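Local coordinates for envelopment polyprotein (Bovine Schmallenberg virus BH80/Germany/2011, PDB 7A56) that probably merges the viral envelope with a host-cell membrane during entry, acting as the class II fusion glycoprotein Gc, at residues I127-H131 against Q146-V150; C179-I183 against L296-N302. One frame throughout, in Å; residues are numbered along the deposited sequence.

In the fold
From the N terminus, a helix and several shorter strands precede the long strand 98-134. After it, the loop leading into strand 150-158 turns back, and interaction 1 closes this short excursion of 14 residues by setting 146-150 against 127-131. The chain then enters strand 172-183, where interaction 2 opens; it closes 112 residues later, when 296-302 returns to 179-183. The two loops follow in series and neither nest nor cross. They are nevertheless joined in space: Asn128 and Val150 of interaction 1 are backbone partners of Gln180 and Cys179 of interaction 2, and the centres lie about 9 Å apart. Strand 172-183 is thus tied to strands 98-134 and 150-158 and to the loop after strand 293-296.

Interaction 1: residues I127-H131 against Q146-V150; sequences INAKH and QDGWV
Lys130 reaches from its strand toward the turn that carries Gln146 and Trp149. From CB, chi1 of -43° places CG beside the backbone N, and CG comes to 3.8 Å from Trp149 CZ3, at the outer corner of the indole. Beyond CG the chain is extended and crosses both Gln146 and Trp149 at about a right angle. CD passes 3.9 Å from Gln146 OE1. CE approaches the same OE1 more closely than carbon and oxygen usually do, a detail best treated as doubtful. NZ ends 3.1 Å from Gln146 OE1, while its 5.7 Å to the centroid of the Trp149 six-membered ring, 24° off the normal, allows at most a weak cation-pi attraction.

The partner is a type II beta turn from Gln146 to Trp149, closed by Trp149 N to Gln146 O at 3.1 Å, with Gly148 at a positive phi of 87°. It leads into strand 150-158 of an antiparallel arrangement in which strand 172-183 runs between that strand and 98-134. Trp149 reaches past this middle strand, touching Ser178 and Gln180, to meet 127-131. The contact lies at the surface, and none of the touching residues is buried; the two segments hide 194 Å² in all.

Gln146 OE1 sits 3.3 Å above the plane of the Trp149 ring, toward its rim, on the side where Lys130 lies. Across the plane is Asn128, whose CB is 3.8 Å from Trp149 CH2 and whose carbonyl O, engaged by the backbone of Gln180, comes obliquely to CZ3.

Interaction 2: residues C179-I183 against L296-N302; sequences CQDII and LRRCFDN
Cys179 and Cys299 supply the covalent link: their SG atoms are 2.1 Å apart and the disulfide torsion is 94°, close to the relaxed right angle. The two ends differ in rotamer, since Cys179 SG stands between its backbone N and carbonyl carbon while Cys299 SG extends opposite its own N.

The direct hydrogen bond runs from Phe300 N to Asp181 OD1, 3.0 Å long and nearly straight at 167°. The oxygen is met on its syn side, with the donor 33° out of the carboxylate plane. Two waters extend this grip. One donates to Asp181 OD2, at 2.6 Å, and to Phe300 O; the other donates to Asp181 OD1 and accepts from Cys299 N. Thr124 OG1 is a further partner of OD2, so both oxygens of this buried carboxylate have two polar partners, which should steady its negative charge.

Packing centres on the Phe300 ring. The Asp181 carboxylate lies against it obliquely, CG 3.5 Å from Phe300 CD2, and Gln180 runs alongside, with CG 3.6 Å from Phe300 CZ. The apolar contact is Cys179 CB on Leu296 CD2, at 4.0 Å.

A disulfide and a water-bridged carboxylate thus fasten the loop after strand 293-296 to strand 172-183, which lies between strands 98-134 and 150-158, an arrangement consistent with the elongated, disulfide-stabilised beta domain II of class II fusion proteins.

Interaction 1: residues I127-H131 against Q146-V150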
loop_
_atom_site.group_PDB
_atom_site.type_symbol
_atom_site.label_atom_id
_atom_site.label_comp_id
_atom_site.label_asym_id
_atom_site.label_seq_id
_atom_site.Cartn_x
_atom_site.Cartn_y
_atom_site.Cartn_z
ATOM N N ILE A 127 -28.289 -1.603 28.510
ATOM C CA ILE A 127 -29.175 -1.262 27.393
ATOM C C ILE A 127 -30.131 -0.180 27.844
ATOM O O ILE A 127 -30.913 -0.397 28.785
ATOM C CB ILE A 127 -30.004 -2.478 26.901
ATOM C CG1 ILE A 127 -29.062 -3.647 26.566
ATOM C CG2 ILE A 127 -30.903 -2.064 25.732
ATOM C CD1 ILE A 127 -29.796 -4.956 26.132
ATOM N N ASN A 128 -30.154 0.945 27.129
ATOM C CA ASN A 128 -31.271 1.882 27.263
ATOM C C ASN A 128 -32.445 1.355 26.448
ATOM O O ASN A 128 -32.278 1.037 25.271
ATOM C CB ASN A 128 -30.919 3.266 26.742
ATOM C CG ASN A 128 -30.030 4.050 27.694
ATOM O OD1 ASN A 128 -30.348 4.232 28.857
ATOM N ND2 ASN A 128 -28.938 4.545 27.186
ATOM N N ALA A 129 -33.633 1.281 27.059
ATOM C CA ALA A 129 -34.795 0.647 26.419
ATOM C C ALA A 129 -36.084 1.425 26.707
ATOM O O ALA A 129 -36.245 2.051 27.758
ATOM C CB ALA A 129 -35.005 -0.830 26.883
ATOM N N LYS A 130 -36.998 1.387 25.746
ATOM C CA LYS A 130 -38.374 1.815 25.958
ATOM C C LYS A 130 -39.303 0.724 25.444
ATOM O O LYS A 130 -38.952 0.009 24.511
ATOM C CB LYS A 130 -38.691 3.127 25.244
ATOM C CG LYS A 130 -37.581 4.163 25.390
ATOM C CD LYS A 130 -38.182 5.533 25.240
ATOM C CE LYS A 130 -37.135 6.638 25.233
ATOM N NZ LYS A 130 -37.833 7.886 24.814
ATOM N N HIS A 131 -40.496 0.606 26.044
ATOM C CA HIS A 131 -41.456 -0.345 25.471
ATOM C C HIS A 131 -42.868 0.068 25.831
ATOM O O HIS A 131 -43.105 0.816 26.795
ATOM C CB HIS A 131 -41.209 -1.796 25.930
ATOM C CG HIS A 131 -41.630 -2.048 27.339
ATOM N ND1 HIS A 131 -40.831 -1.733 28.418
ATOM C CD2 HIS A 131 -42.773 -2.573 27.858
ATOM C CE1 HIS A 131 -41.453 -2.060 29.538
ATOM N NE2 HIS A 131 -42.634 -2.574 29.227
ATOM N N GLN A 146 -36.656 6.564 18.669
ATOM C CA GLN A 146 -35.667 7.612 18.423
ATOM C C GLN A 146 -34.675 7.218 17.338
ATOM O O GLN A 146 -34.391 6.042 17.077
ATOM C CB GLN A 146 -34.925 7.929 19.710
ATOM C CG GLN A 146 -35.860 8.487 20.782
ATOM C CD GLN A 146 -35.348 8.246 22.189
ATOM O OE1 GLN A 146 -35.626 7.206 22.780
ATOM N NE2 GLN A 146 -34.586 9.200 22.727
ATOM N N ASP A 147 -34.072 8.235 16.726
ATOM C CA ASP A 147 -32.997 7.980 15.786
ATOM C C ASP A 147 -31.847 7.251 16.457
ATOM O O ASP A 147 -31.433 7.594 17.568
ATOM C CB ASP A 147 -32.493 9.296 15.208
ATOM C CG ASP A 147 -33.314 9.748 14.020
ATOM O OD1 ASP A 147 -34.545 9.476 14.013
ATOM O OD2 ASP A 147 -32.719 10.355 13.093
ATOM N N GLY A 148 -31.334 6.236 15.779
ATOM C CA GLY A 148 -30.232 5.454 16.297
ATOM C C GLY A 148 -30.638 4.291 17.190
ATOM O O GLY A 148 -29.790 3.469 17.531
ATOM N N TRP A 149 -31.891 4.211 17.577
ATOM C CA TRP A 149 -32.412 3.105 18.373
ATOM C C TRP A 149 -32.936 2.025 17.434
ATOM O O TRP A 149 -33.513 2.342 16.385
ATOM C CB TRP A 149 -33.532 3.619 19.273
ATOM C CG TRP A 149 -33.038 4.524 20.334
ATOM C CD1 TRP A 149 -32.195 5.614 20.175
ATOM C CD2 TRP A 149 -33.337 4.449 21.728
ATOM N NE1 TRP A 149 -31.984 6.231 21.392
ATOM C CE2 TRP A 149 -32.649 5.521 22.364
ATOM C CE3 TRP A 149 -34.106 3.566 22.518
ATOM C CZ2 TRP A 149 -32.713 5.739 23.738
ATOM C CZ3 TRP A 149 -34.161 3.784 23.886
ATOM C CH2 TRP A 149 -33.458 4.882 24.483
ATOM N N VAL A 150 -32.736 0.742 17.794
ATOM C CA VAL A 150 -33.262 -0.330 16.950
ATOM C C VAL A 150 -34.586 -0.766 17.593
ATOM O O VAL A 150 -34.829 -0.553 18.786
ATOM C CB VAL A 150 -32.312 -1.530 16.726
ATOM C CG1 VAL A 150 -31.037 -1.082 15.918
ATOM C CG2 VAL A 150 -31.846 -2.117 18.042
#

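Interaction 2: residues C179-I183 against L296-N302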
loop_
_atom_site.group_PDB
_atom_site.type_symbol
_atom_site.label_atom_id
_atom_site.label_comp_id
_atom_site.label_asym_id
_atom_site.label_seq_id
_atom_site.Cartn_x
_atom_site.Cartn_y
_atom_site.Cartn_z
ATOM N N CYS A 179 -34.378 0.184 21.546
ATOM C CA CYS A 179 -33.278 0.093 22.489
ATOM C C CYS A 179 -31.999 0.613 21.834
ATOM O O CYS A 179 -31.902 0.675 20.616
ATOM C CB CYS A 179 -33.083 -1.359 22.973
ATOM S SG CYS A 179 -32.725 -2.594 21.692
ATOM N N GLN A 180 -31.011 0.936 22.671
ATOM C CA GLN A 180 -29.670 1.318 22.206
ATOM C C GLN A 180 -28.679 0.861 23.273
ATOM O O GLN A 180 -28.980 0.983 24.470
ATOM C CB GLN A 180 -29.639 2.833 21.990
ATOM C CG GLN A 180 -28.417 3.407 21.277
ATOM C CD GLN A 180 -28.614 4.887 21.109
ATOM O OE1 GLN A 180 -28.693 5.609 22.094
ATOM N NE2 GLN A 180 -28.768 5.337 19.859
ATOM N N ASP A 181 -27.556 0.259 22.847
ATOM C CA ASP A 181 -26.509 -0.150 23.797
ATOM C C ASP A 181 -25.962 1.026 24.595
ATOM O O ASP A 181 -25.960 2.183 24.143
ATOM C CB ASP A 181 -25.321 -0.790 23.092
ATOM C CG ASP A 181 -25.588 -2.220 22.635
ATOM O OD1 ASP A 181 -26.784 -2.646 22.607
ATOM O OD2 ASP A 181 -24.581 -2.895 22.250
ATOM N N ILE A 182 -25.474 0.706 25.797
ATOM C CA ILE A 182 -24.553 1.550 26.566
ATOM C C ILE A 182 -23.201 0.845 26.603
ATOM O O ILE A 182 -23.141 -0.373 26.911
ATOM C CB ILE A 182 -25.052 1.773 28.001
ATOM C CG1 ILE A 182 -26.448 2.366 28.019
ATOM C CG2 ILE A 182 -24.014 2.649 28.780
ATOM C CD1 ILE A 182 -27.194 2.056 29.358
ATOM N N ILE A 183 -22.115 1.596 26.271
ATOM C CA ILE A 183 -20.772 1.034 26.231
ATOM C C ILE A 183 -19.881 1.746 27.249
ATOM O O ILE A 183 -20.121 2.884 27.655
ATOM C CB ILE A 183 -20.108 1.142 24.824
ATOM C CG1 ILE A 183 -19.893 2.622 24.468
ATOM C CG2 ILE A 183 -20.934 0.376 23.770
ATOM C CD1 ILE A 183 -18.863 2.879 23.325
ATOM N N LEU A 296 -34.954 -8.547 27.598
ATOM C CA LEU A 296 -34.117 -8.011 26.549
ATOM C C LEU A 296 -32.690 -8.453 26.884
ATOM O O LEU A 296 -32.114 -7.977 27.864
ATOM C CB LEU A 296 -34.266 -6.493 26.495
ATOM C CG LEU A 296 -33.923 -5.798 25.199
ATOM C CD1 LEU A 296 -34.965 -6.241 24.162
ATOM C CD2 LEU A 296 -34.046 -4.322 25.481
ATOM N N ARG A 297 -32.175 -9.444 26.150
ATOM C CA ARG A 297 -30.869 -10.003 26.485
ATOM C C ARG A 297 -29.765 -9.428 25.620
ATOM O O ARG A 297 -28.583 -9.656 25.921
ATOM C CB ARG A 297 -30.859 -11.527 26.336
ATOM C CG ARG A 297 -31.769 -12.273 27.331
ATOM C CD ARG A 297 -32.158 -13.669 26.761
ATOM N NE ARG A 297 -33.100 -14.308 27.706
ATOM C CZ ARG A 297 -32.758 -15.065 28.765
ATOM N NH1 ARG A 297 -31.485 -15.361 29.031
ATOM N NH2 ARG A 297 -33.708 -15.535 29.573
ATOM N N ARG A 298 -30.117 -8.716 24.557
ATOM C CA ARG A 298 -29.109 -8.052 23.750
ATOM C C ARG A 298 -29.853 -7.050 22.891
ATOM O O ARG A 298 -30.985 -7.301 22.502
ATOM C CB ARG A 298 -28.295 -9.038 22.880
ATOM C CG ARG A 298 -26.998 -8.449 22.291
ATOM C CD ARG A 298 -26.170 -9.539 21.611
ATOM N NE ARG A 298 -26.808 -9.945 20.367
ATOM C CZ ARG A 298 -26.733 -11.166 19.830
ATOM N NH1 ARG A 298 -26.019 -12.118 20.442
ATOM N NH2 ARG A 298 -27.414 -11.441 18.709
ATOM N N CYS A 299 -29.233 -5.891 22.649
ATOM C CA CYS A 299 -29.817 -4.928 21.718
ATOM C C CYS A 299 -29.057 -4.938 20.406
ATOM O O CYS A 299 -29.461 -5.597 19.427
ATOM C CB CYS A 299 -29.845 -3.507 22.337
ATOM S SG CYS A 299 -30.664 -2.284 21.250
ATOM N N PHE A 300 -27.926 -4.203 20.356
ATOM C CA PHE A 300 -27.081 -4.296 19.186
ATOM C C PHE A 300 -26.235 -5.565 19.256
ATOM O O PHE A 300 -25.970 -6.087 20.334
ATOM C CB PHE A 300 -26.067 -3.124 19.114
ATOM C CG PHE A 300 -26.671 -1.709 19.047
ATOM C CD1 PHE A 300 -27.844 -1.442 18.349
ATOM C CD2 PHE A 300 -25.967 -0.629 19.594
ATOM C CE1 PHE A 300 -28.359 -0.129 18.261
ATOM C CE2 PHE A 300 -26.490 0.688 19.522
ATOM C CZ PHE A 300 -27.657 0.940 18.839
ATOM N N ASP A 301 -25.679 -5.967 18.106
ATOM C CA ASP A 301 -24.464 -6.778 18.098
ATOM C C ASP A 301 -23.260 -5.899 18.437
ATOM O O ASP A 301 -23.198 -4.747 18.017
ATOM C CB ASP A 301 -24.208 -7.397 16.719
ATOM C CG ASP A 301 -25.306 -8.392 16.294
ATOM O OD1 ASP A 301 -25.528 -9.359 17.045
ATOM O OD2 ASP A 301 -25.881 -8.222 15.189
ATOM N N ASN A 302 -22.303 -6.426 19.207
ATOM C CA ASN A 302 -21.094 -5.643 19.533
ATOM C C ASN A 302 -19.903 -6.574 19.430
ATOM O O ASN A 302 -19.827 -7.562 20.154
ATOM C CB ASN A 302 -21.135 -5.012 20.934
ATOM C CG ASN A 302 -19.963 -4.004 21.185
ATOM O OD1 ASN A 302 -18.987 -3.923 20.390
ATOM N ND2 ASN A 302 -20.082 -3.218 22.247
HETATM O O HOH W 1 -24.497 -5.522 22.480
HETATM O O HOH W 2 -26.866 -5.230 23.920
#